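Local coordinates for uronate isomerase (Caulobacter crescentus, PDB 2Q01), which catalyses the reversible isomerisation of D-glucuronate to D-fructuronate and of D-galacturonate to D-tagaturonate in uronate metabolism, at residues H180-A183 with I184-S187; R238-A241 with F242-G246; R448-L451 with V452-E455. All coordinates share one frame; numbering follows the deposited sequence.

Contact 1. Residues H180-A183 with I184-S187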
loop_
_atom_site.group_PDB
_atom_site.type_symbol
_atom_site.label_atom_id
_atom_site.label_comp_id
_atom_site.label_asym_id
_atom_site.label_seq_id
_atom_site.Cartn_x
_atom_site.Cartn_y
_atom_site.Cartn_z
ATOM N N HIS B 180 26.158 17.601 -29.159
ATOM C CA HIS B 180 26.913 16.380 -28.913
ATOM C C HIS B 180 26.287 15.162 -29.572
ATOM O O HIS B 180 26.981 14.200 -29.874
ATOM C CB HIS B 180 27.092 16.165 -27.413
ATOM C CG HIS B 180 27.738 17.325 -26.726
ATOM N ND1 HIS B 180 29.057 17.668 -26.932
ATOM C CD2 HIS B 180 27.243 18.237 -25.857
ATOM C CE1 HIS B 180 29.349 18.736 -26.211
ATOM N NE2 HIS B 180 28.265 19.101 -25.550
ATOM N N HIS B 181 24.981 15.220 -29.804
ATOM C CA HIS B 181 24.282 14.170 -30.529
ATOM C C HIS B 181 24.608 14.195 -32.012
ATOM O O HIS B 181 24.729 13.142 -32.631
ATOM C CB HIS B 181 22.779 14.301 -30.330
ATOM C CG HIS B 181 22.336 13.993 -28.939
ATOM N ND1 HIS B 181 22.318 14.942 -27.942
ATOM C CD2 HIS B 181 21.913 12.840 -28.374
ATOM C CE1 HIS B 181 21.883 14.390 -26.825
ATOM N NE2 HIS B 181 21.640 13.113 -27.057
ATOM N N ALA B 182 24.730 15.397 -32.577
ATOM C CA ALA B 182 25.139 15.567 -33.975
ATOM C C ALA B 182 26.555 15.049 -34.209
ATOM O O ALA B 182 26.840 14.470 -35.255
ATOM C CB ALA B 182 25.025 17.025 -34.397
ATOM N N ALA B 183 27.426 15.244 -33.221
ATOM C CA ALA B 183 28.816 14.803 -33.300
ATOM C C ALA B 183 28.944 13.288 -33.190
ATOM O O ALA B 183 29.864 12.702 -33.760
ATOM C CB ALA B 183 29.647 15.484 -32.231
ATOM N N ILE B 184 28.024 12.667 -32.454
ATOM C CA ILE B 184 27.987 11.216 -32.297
ATOM C C ILE B 184 27.609 10.561 -33.620
ATOM O O ILE B 184 28.256 9.603 -34.054
ATOM C CB ILE B 184 27.025 10.778 -31.157
ATOM C CG1 ILE B 184 27.690 10.974 -29.791
ATOM C CG2 ILE B 184 26.599 9.307 -31.313
ATOM C CD1 ILE B 184 26.708 11.031 -28.622
ATOM N N ARG B 185 26.567 11.079 -34.263
ATOM C CA ARG B 185 26.097 10.525 -35.529
ATOM C C ARG B 185 27.155 10.660 -36.621
ATOM O O ARG B 185 27.397 9.725 -37.385
ATOM C CB ARG B 185 24.800 11.210 -35.965
ATOM C CG ARG B 185 23.799 11.416 -34.840
ATOM C CD ARG B 185 22.410 11.709 -35.384
ATOM N NE ARG B 185 22.260 13.107 -35.776
ATOM C CZ ARG B 185 22.062 14.105 -34.922
ATOM N NH1 ARG B 185 21.936 15.347 -35.368
ATOM N NH2 ARG B 185 21.988 13.862 -33.620
ATOM N N GLU B 186 27.780 11.831 -36.688
ATOM C CA GLU B 186 28.683 12.167 -37.785
ATOM C C GLU B 186 29.987 11.375 -37.736
ATOM O O GLU B 186 30.660 11.218 -38.760
ATOM C CB GLU B 186 28.976 13.662 -37.802
ATOM C CG GLU B 186 27.869 14.499 -38.407
ATOM C CD GLU B 186 28.277 15.943 -38.573
ATOM O OE1 GLU B 186 28.430 16.648 -37.553
ATOM O OE2 GLU B 186 28.451 16.368 -39.732
ATOM N N SER B 187 30.337 10.877 -36.550
ATOM C CA SER B 187 31.541 10.066 -36.369
ATOM C C SER B 187 31.356 8.666 -36.941
ATOM O O SER B 187 30.228 8.233 -37.187
ATOM C CB SER B 187 31.929 9.982 -34.888
ATOM O OG SER B 187 31.038 9.155 -34.163
#
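Arg-185 folds back along its own helix and lays its guanidinium against the turn before it. The chain turns about its CG-CD bond (chi3 -81°), which brings CZ to 3.5 Å from Ala-182 CA; this carbon sits over one face of the group, displaced toward its rim. The two amino nitrogens then part company: NH1 lies 3.6 Å from Ala-182 CB, whereas NH2 comes to 3.4 Å from His-181 CB. NH2 is also close to His-181 O, but at an angle too poor for a hydrogen bond; that carbonyl instead accepts Arg-185 N at 3.2 Å. Ile-184 turns CG1 away from its carbonyl carbon, to the side of its backbone N (chi1 -79°), and both CG1 and CD1 rest against His-180 O, CG1 at 3.3 Å. The imidazole of His-181 leaves the turn, and its NE2 is hydrogen-bonded to Thr-170 OG1. Ser-187, in the turn that follows, donates its hydroxyl OG to Ile-184 O at 2.8 Å. This is the closing turn of helix 179-186, the crossover helix of a beta-alpha-beta unit between parallel strands 165-169 and 192-194, as in TIM-barrel proteins.

Contact 2. Residues R238-A241 with F242-G246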
loop_
_atom_site.group_PDB
_atom_site.type_symbol
_atom_site.label_atom_id
_atom_site.label_comp_id
_atom_site.label_asym_id
_atom_site.label_seq_id
_atom_site.Cartn_x
_atom_site.Cartn_y
_atom_site.Cartn_z
ATOM N N ARG B 238 11.361 22.679 -32.130
ATOM C CA ARG B 238 12.350 22.036 -31.268
ATOM C C ARG B 238 12.134 20.533 -31.177
ATOM O O ARG B 238 13.092 19.774 -31.182
ATOM C CB ARG B 238 12.391 22.675 -29.874
ATOM C CG ARG B 238 13.046 24.056 -29.850
ATOM C CD ARG B 238 14.386 24.049 -30.542
ATOM N NE ARG B 238 15.431 23.465 -29.712
ATOM C CZ ARG B 238 16.578 22.984 -30.179
ATOM N NH1 ARG B 238 17.475 22.484 -29.339
ATOM N NH2 ARG B 238 16.827 22.997 -31.480
ATOM N N ARG B 239 10.873 20.113 -31.124
ATOM C CA ARG B 239 10.535 18.698 -31.158
ATOM C C ARG B 239 11.018 18.030 -32.439
ATOM O O ARG B 239 11.548 16.920 -32.390
ATOM C CB ARG B 239 9.034 18.495 -30.984
ATOM C CG ARG B 239 8.598 18.502 -29.535
ATOM C CD ARG B 239 7.108 18.742 -29.406
ATOM N NE ARG B 239 6.331 17.581 -29.822
ATOM C CZ ARG B 239 5.762 16.720 -28.979
ATOM N NH1 ARG B 239 5.878 16.882 -27.669
ATOM N NH2 ARG B 239 5.072 15.696 -29.451
ATOM N N GLN B 240 10.845 18.720 -33.568
ATOM C CA GLN B 240 11.333 18.257 -34.867
ATOM C C GLN B 240 12.845 18.060 -34.870
ATOM O O GLN B 240 13.337 17.058 -35.387
ATOM C CB GLN B 240 10.920 19.227 -35.984
ATOM C CG GLN B 240 11.094 18.674 -37.396
ATOM C CD GLN B 240 10.496 17.283 -37.565
ATOM O OE1 GLN B 240 9.296 17.072 -37.348
ATOM N NE2 GLN B 240 11.335 16.324 -37.948
ATOM N N ALA B 241 13.565 19.016 -34.283
ATOM C CA ALA B 241 15.018 18.944 -34.124
ATOM C C ALA B 241 15.464 17.751 -33.277
ATOM O O ALA B 241 16.529 17.188 -33.514
ATOM C CB ALA B 241 15.547 20.238 -33.525
ATOM N N PHE B 242 14.648 17.382 -32.292
ATOM C CA PHE B 242 14.923 16.234 -31.429
ATOM C C PHE B 242 14.694 14.921 -32.174
ATOM O O PHE B 242 15.493 13.996 -32.058
ATOM C CB PHE B 242 14.066 16.291 -30.164
ATOM C CG PHE B 242 14.649 17.134 -29.057
ATOM C CD1 PHE B 242 14.797 18.510 -29.198
ATOM C CD2 PHE B 242 15.021 16.550 -27.850
ATOM C CE1 PHE B 242 15.319 19.290 -28.171
ATOM C CE2 PHE B 242 15.547 17.319 -26.815
ATOM C CZ PHE B 242 15.699 18.690 -26.977
ATOM N N ILE B 243 13.601 14.859 -32.934
ATOM C CA ILE B 243 13.287 13.740 -33.829
ATOM C C ILE B 243 14.426 13.476 -34.819
ATOM O O ILE B 243 14.849 12.327 -35.001
ATOM C CB ILE B 243 11.954 13.997 -34.585
ATOM C CG1 ILE B 243 10.783 13.888 -33.614
ATOM C CG2 ILE B 243 11.750 13.013 -35.741
ATOM C CD1 ILE B 243 9.571 14.649 -34.035
ATOM N N ASP B 244 14.926 14.553 -35.424
ATOM C CA ASP B 244 16.069 14.502 -36.335
ATOM C C ASP B 244 17.356 14.051 -35.641
ATOM O O ASP B 244 18.269 13.536 -36.290
ATOM C CB ASP B 244 16.282 15.865 -37.002
ATOM C CG ASP B 244 15.159 16.237 -37.961
ATOM O OD1 ASP B 244 15.007 17.445 -38.243
ATOM O OD2 ASP B 244 14.432 15.336 -38.434
ATOM N N ALA B 245 17.416 14.243 -34.325
ATOM C CA ALA B 245 18.524 13.762 -33.504
ATOM C C ALA B 245 18.261 12.346 -32.968
ATOM O O ALA B 245 19.056 11.806 -32.190
ATOM C CB ALA B 245 18.789 14.732 -32.359
ATOM N N GLY B 246 17.138 11.760 -33.378
ATOM C CA GLY B 246 16.830 10.369 -33.070
ATOM C C GLY B 246 15.792 10.118 -31.995
ATOM O O GLY B 246 15.470 8.961 -31.715
#
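Gln-240 and Asp-244, one helical turn apart, are joined by a side-chain hydrogen bond in which NE2 of Gln-240 donates to OD2 of Asp-244 at 3.3 Å. The bond is bent: OD2 lies close to the plane of the amide but is itself approached from above the carboxylate plane, the two planes being 54° apart. Gln-240 reaches this partner by a bend at chi2 (49°), which swings the amide along the helix toward Asp-244. The bond sits on an outward side of the helix, both residues being exposed.

Backbone hydrogen bonds carry the helix through the same residues. Ile-243 N to Arg-239 O (3.0 Å) and Asp-244 N to Gln-240 O (3.0 Å) are nearly straight, while Ala-245 N to Ala-241 O is weak, the hydrogen-bonding pattern giving way as the helix ends.

Packing contacts centre on Phe-242 and Arg-238, both buried. The ring of Phe-242 turns its edge to the carbonyl of Arg-238, CD1 being 2.9 Å from Arg-238 O, and packs edge-to-face with Tyr-197. The guanidinium of Arg-238 stands at 77° to this ring, its NH1 lying 4.0 Å from Phe-242 CE1. Ile-243, less deeply placed, rests CD1 against Arg-239 O at 3.4 Å.

The arginine ends find polar partners beyond the helix: Arg-238 NE is held by Pro-174 O, and Arg-239 runs out to a salt bridge with Asp-302 on helix 281-302.

The chain leaves the helix at Gly-246, whose positive phi would jam a side chain against the preceding carbonyl O. That phi and two bonds back into the last turn, one of them Gly-246 N to Ile-243 O at 2.9 Å, make a Schellman motif that closes helix 228-244.

Contact 3. Residues R448-L451 with V452-E455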
loop_
_atom_site.group_PDB
_atom_site.type_symbol
_atom_site.label_atom_id
_atom_site.label_comp_id
_atom_site.label_asym_id
_atom_site.label_seq_id
_atom_site.Cartn_x
_atom_site.Cartn_y
_atom_site.Cartn_z
ATOM N N ARG B 448 0.266 -20.753 -12.558
ATOM C CA ARG B 448 -0.565 -19.620 -12.942
ATOM C C ARG B 448 -0.230 -19.226 -14.367
ATOM O O ARG B 448 -0.933 -18.425 -14.985
ATOM C CB ARG B 448 -0.318 -18.439 -12.004
ATOM C CG ARG B 448 -0.547 -18.756 -10.545
ATOM C CD ARG B 448 -1.014 -17.535 -9.802
ATOM N NE ARG B 448 0.067 -16.751 -9.233
ATOM C CZ ARG B 448 -0.070 -15.505 -8.799
ATOM N NH1 ARG B 448 -1.242 -14.888 -8.888
ATOM N NH2 ARG B 448 0.974 -14.869 -8.295
ATOM N N MET B 449 0.867 -19.784 -14.867
ATOM C CA MET B 449 1.236 -19.660 -16.263
ATOM C C MET B 449 2.062 -20.864 -16.715
ATOM O O MET B 449 2.748 -21.507 -15.915
ATOM C CB MET B 449 1.935 -18.313 -16.522
ATOM C CG MET B 449 3.418 -18.310 -16.795
ATOM S SD MET B 449 4.047 -16.635 -17.041
ATOM C CE MET B 449 2.549 -15.722 -17.405
ATOM N N ASP B 450 1.957 -21.181 -17.999
ATOM C CA ASP B 450 2.721 -22.260 -18.591
ATOM C C ASP B 450 4.131 -21.774 -18.890
ATOM O O ASP B 450 4.338 -20.589 -19.144
ATOM C CB ASP B 450 2.029 -22.750 -19.864
ATOM C CG ASP B 450 0.729 -23.500 -19.576
ATOM O OD1 ASP B 450 0.591 -24.078 -18.473
ATOM O OD2 ASP B 450 -0.157 -23.527 -20.457
ATOM N N LEU B 451 5.096 -22.687 -18.860
ATOM C CA LEU B 451 6.487 -22.335 -19.126
ATOM C C LEU B 451 6.638 -21.672 -20.493
ATOM O O LEU B 451 7.359 -20.687 -20.642
ATOM C CB LEU B 451 7.378 -23.577 -19.043
ATOM C CG LEU B 451 8.662 -23.435 -18.223
ATOM C CD1 LEU B 451 9.567 -24.640 -18.429
ATOM C CD2 LEU B 451 9.388 -22.146 -18.578
ATOM N N VAL B 452 5.948 -22.223 -21.487
ATOM C CA VAL B 452 6.008 -21.709 -22.854
ATOM C C VAL B 452 5.694 -20.205 -22.896
ATOM O O VAL B 452 6.376 -19.443 -23.587
ATOM C CB VAL B 452 5.086 -22.543 -23.800
ATOM C CG1 VAL B 452 4.608 -21.744 -25.015
ATOM C CG2 VAL B 452 5.807 -23.804 -24.258
ATOM N N GLU B 453 4.688 -19.794 -22.123
ATOM C CA GLU B 453 4.292 -18.389 -22.005
ATOM C C GLU B 453 5.370 -17.542 -21.328
ATOM O O GLU B 453 5.658 -16.432 -21.776
ATOM C CB GLU B 453 2.974 -18.260 -21.242
ATOM C CG GLU B 453 1.800 -19.009 -21.862
ATOM C CD GLU B 453 0.567 -19.016 -20.977
ATOM O OE1 GLU B 453 -0.560 -19.034 -21.524
ATOM O OE2 GLU B 453 0.715 -19.011 -19.736
ATOM N N ALA B 454 5.968 -18.074 -20.264
ATOM C CA ALA B 454 7.033 -17.380 -19.528
ATOM C C ALA B 454 8.298 -17.146 -20.348
ATOM O O ALA B 454 8.925 -16.089 -20.240
ATOM C CB ALA B 454 7.367 -18.123 -18.268
ATOM N N GLU B 455 8.665 -18.138 -21.160
ATOM C CA GLU B 455 9.823 -18.043 -22.047
ATOM C C GLU B 455 9.617 -16.995 -23.141
ATOM O O GLU B 455 10.571 -16.334 -23.555
ATOM C CB GLU B 455 10.132 -19.405 -22.667
ATOM C CG GLU B 455 10.789 -20.400 -21.715
ATOM C CD GLU B 455 11.059 -21.765 -22.347
ATOM O OE1 GLU B 455 10.462 -22.082 -23.402
ATOM O OE2 GLU B 455 11.873 -22.525 -21.776
HETATM O O HOH W 1 -0.819 -16.894 -17.540
#
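Glu-453 reaches back with its carboxylate to the backbone of Asp-450, the residue at the N-cap of the helix. Asp-450 N donates to Glu-453 OE2 at 3.0 Å, meeting it from above the carboxylate plane, 46° out of it. Beyond CG the glutamate chain is extended, with CG turned to the side of its own backbone N (chi1 -58°), and OE2 also lies 3.5 Å from Met-449 CB. A water that donates to Arg-448 O gives OE2 a second, weak bond. Because the side chain of Asp-450 makes no capping bond, this is one half of a capping box.

The backbone starts the helix with Ala-454 N to Asp-450 O (3.2 Å), in the carbonyl plane, and Glu-455 N to Leu-451 O (2.9 Å).

Apolar contacts flank these bonds: Met-449 SD meets Ala-454 CB at 3.8 Å, and Leu-451 crosses Glu-455 at a slant, its CD2 3.9 Å from Glu-455 CG.

The charged ends are met by the second subunit: Arg-5 of that subunit bridges Asp-450 OD2 and Glu-453 OE1, and its Trp-116 donates to OE1 as well. Within the chain, Met-449 and Ala-454 pack on Val-444 of helix 425-445, while Leu-451, Ala-454 and Glu-455 pack on Leu-28 of helix 19-30, with the first turn of helix 451-469 between them.

Overall arrangement
Along the chain the contacts come in series. Contact 1 ends helix 179-186, contact 2 ends helix 228-244, and contact 3 begins helix 451-469. The first two are neighbours, their centres 13 Å apart and on the same side of the chain's centre: Arg-185 NH2 packs on Ala-245 CA at 3.5 Å, joining two helix ends. Their helices are followed by strands 192-194 and 249-252 of two short parallel sheets, consistent with the TIM-barrel family. Contact 3 stands apart, its centre about 43 Å from that of contact 1 and about 40 Å from that of contact 2. No other chain of the assembly touches contacts 1 and 2, whereas contact 3, itself within the chain, borders the second subunit.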